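Local structure of scytalidopepsin B (Scytalidium lignicola, 2IFR) at residues A[159-165]-A[199-204]. The protein is a fungal glutamic peptidase of the A4 family that hydrolyses peptide bonds in proteins, probably most actively under acidic conditions. Sequence-based numbering, arbitrary orientation.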
loop_
_atom_site.group_PDB
_atom_site.type_symbol
_atom_site.label_atom_id
_atom_site.label_comp_id
_atom_site.label_asym_id
_atom_site.label_seq_id
_atom_site.Cartn_x
_atom_site.Cartn_y
_atom_site.Cartn_z
ATOM N N ALA A 159 11.858 -10.182 4.373
ATOM C CA ALA A 159 10.889 -9.861 3.334
ATOM C C ALA A 159 9.569 -9.395 3.958
ATOM O O ALA A 159 9.186 -9.867 5.085
ATOM C CB ALA A 159 10.633 -11.108 2.464
ATOM N N VAL A 160 8.883 -8.476 3.284
ATOM C CA VAL A 160 7.584 -8.038 3.757
ATOM C C VAL A 160 6.582 -8.949 3.076
ATOM O O VAL A 160 6.490 -9.007 1.795
ATOM C CB VAL A 160 7.272 -6.591 3.379
ATOM C CG1 VAL A 160 5.837 -6.246 3.832
ATOM C CG2 VAL A 160 8.247 -5.681 4.073
ATOM N N GLU A 161 5.844 -9.688 3.893
ATOM C CA GLU A 161 4.856 -10.632 3.395
ATOM C C GLU A 161 3.424 -10.299 3.773
ATOM O O GLU A 161 3.089 -10.149 4.994
ATOM C CB GLU A 161 5.182 -12.015 3.929
ATOM C CG GLU A 161 6.566 -12.437 3.578
ATOM C CD GLU A 161 6.789 -13.917 3.788
ATOM O OE1 GLU A 161 7.926 -14.359 3.502
ATOM O OE2 GLU A 161 5.833 -14.623 4.229
ATOM N N PHE A 162 2.580 -10.188 2.755
ATOM C CA PHE A 162 1.158 -9.929 2.951
ATOM C C PHE A 162 0.599 -11.348 3.030
ATOM O O PHE A 162 0.615 -12.098 1.995
ATOM C CB PHE A 162 0.577 -9.226 1.729
ATOM C CG PHE A 162 1.125 -7.841 1.481
ATOM C CD1 PHE A 162 0.510 -6.722 2.042
ATOM C CD2 PHE A 162 2.213 -7.643 0.624
ATOM C CE1 PHE A 162 0.966 -5.414 1.748
ATOM C CE2 PHE A 162 2.680 -6.347 0.318
ATOM C CZ PHE A 162 2.049 -5.230 0.884
ATOM N N THR A 163 0.146 -11.766 4.209
ATOM C CA THR A 163 -0.394 -13.122 4.374
ATOM C C THR A 163 -1.907 -13.042 4.537
ATOM O O THR A 163 -2.452 -11.952 4.902
ATOM C CB THR A 163 0.231 -13.830 5.591
ATOM O OG1 THR A 163 0.111 -12.993 6.750
ATOM C CG2 THR A 163 1.724 -14.104 5.337
ATOM N N ASP A 164 -2.588 -14.150 4.269
ATOM C CA ASP A 164 -4.047 -14.208 4.328
ATOM C C ASP A 164 -4.641 -13.093 3.496
ATOM O O ASP A 164 -5.600 -12.372 3.964
ATOM C CB ASP A 164 -4.547 -14.087 5.770
ATOM C CG ASP A 164 -4.221 -15.307 6.591
ATOM O OD1 ASP A 164 -4.234 -16.425 6.012
ATOM O OD2 ASP A 164 -3.956 -15.158 7.808
ATOM N N CYS A 165 -4.103 -12.899 2.292
ATOM C CA CYS A 165 -4.620 -11.868 1.400
ATOM C C CYS A 165 -6.047 -12.247 1.062
ATOM O O CYS A 165 -6.364 -13.476 0.878
ATOM C CB CYS A 165 -3.796 -11.785 0.111
ATOM S SG CYS A 165 -2.106 -11.203 0.428
ATOM N N THR A 199 -2.307 -17.493 -0.796
ATOM C CA THR A 199 -2.968 -16.250 -0.338
ATOM C C THR A 199 -1.869 -15.338 0.216
ATOM O O THR A 199 -2.136 -14.423 1.072
ATOM C CB THR A 199 -4.041 -16.546 0.774
ATOM O OG1 THR A 199 -3.443 -17.326 1.817
ATOM C CG2 THR A 199 -5.221 -17.355 0.193
ATOM N N THR A 200 -0.642 -15.536 -0.271
ATOM C CA THR A 200 0.512 -14.751 0.209
ATOM C C THR A 200 1.206 -13.968 -0.906
ATOM O O THR A 200 1.451 -14.518 -2.023
ATOM C CB THR A 200 1.563 -15.687 0.876
ATOM O OG1 THR A 200 0.948 -16.431 1.927
ATOM C CG2 THR A 200 2.742 -14.880 1.459
ATOM N N VAL A 201 1.497 -12.694 -0.660
ATOM C CA VAL A 201 2.255 -11.856 -1.615
ATOM C C VAL A 201 3.521 -11.566 -0.798
ATOM O O VAL A 201 3.473 -10.893 0.299
ATOM C CB VAL A 201 1.539 -10.539 -1.983
ATOM C CG1 VAL A 201 2.444 -9.679 -2.895
ATOM C CG2 VAL A 201 0.239 -10.851 -2.738
ATOM N N SER A 202 4.653 -12.065 -1.268
ATOM C CA SER A 202 5.905 -11.915 -0.531
ATOM C C SER A 202 6.889 -11.048 -1.300
ATOM O O SER A 202 7.212 -11.331 -2.505
ATOM C CB SER A 202 6.486 -13.302 -0.269
ATOM O OG SER A 202 7.732 -13.187 0.407
ATOM N N CYS A 203 7.387 -10.003 -0.652
ATOM C CA CYS A 203 8.280 -9.094 -1.332
ATOM C C CYS A 203 9.624 -8.964 -0.641
ATOM O O CYS A 203 9.704 -8.401 0.493
ATOM C CB CYS A 203 7.645 -7.715 -1.409
ATOM S SG CYS A 203 6.210 -7.469 -2.509
ATOM N N SER A 204 10.681 -9.435 -1.297
ATOM C CA SER A 204 12.020 -9.328 -0.738
ATOM C C SER A 204 12.725 -8.098 -1.281
ATOM O O SER A 204 12.554 -7.732 -2.488
ATOM C CB SER A 204 12.874 -10.539 -1.129
ATOM O OG SER A 204 12.444 -11.697 -0.449
HETATM O O HOH W 1 -1.397 -16.438 3.383
#
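F162 and V201 face each other as a hydrogen-bonded antiparallel pair, and their side chains cross on the buried face of the sheet. F162 N donates a nearly straight bond to V201 O at 2.7 Å, and V201 N returns one to F162 O. With CG anti to its carbonyl carbon (chi1 -65°), F162 sends its ring out from the sheet and turns the CD2 edge toward V201: CD2 lies 4.0 Å from V201 CB, and V201 O sits in plane at the same edge. On the other flank of V201, its CG2 branch meets C165 SG at 4.0 Å. The next hydrogen-bonded pair, V160 and C203, exchanges two backbone hydrogen bonds and extends this apolar face with both side chains.

Between these pairs, E161 and S202 form a non-hydrogen-bonded pair on the opposite face, which is polar and partly exposed. With its OG anti to the backbone N (chi1 178°), S202 reaches the extended glutamate chain, touching CG and giving a weak hydrogen bond to E161 OE1 at 3.3 Å. At D164 the chain of 159-165 turns a corner; beyond it C165 N bonds T199 O at 2.8 Å, while one water accepts from D164 N and also hydrogen-bonds T199 OG1 and T200 OG1.

The alternation of faces illustrates how a beta-sandwich wall separates core from surface. C203 is fixed by its disulfide to C194 on the adjoining strand 189-197, and strand 16-29 flanks 155-169 on its other side, pairing through T22 and T163. Beneath the apolar face, V160, F162 and C203 rest on I135 of strand 130-141, F162 also meets A38 and V40 of strand 34-42, and L176 packs against V201 and C165.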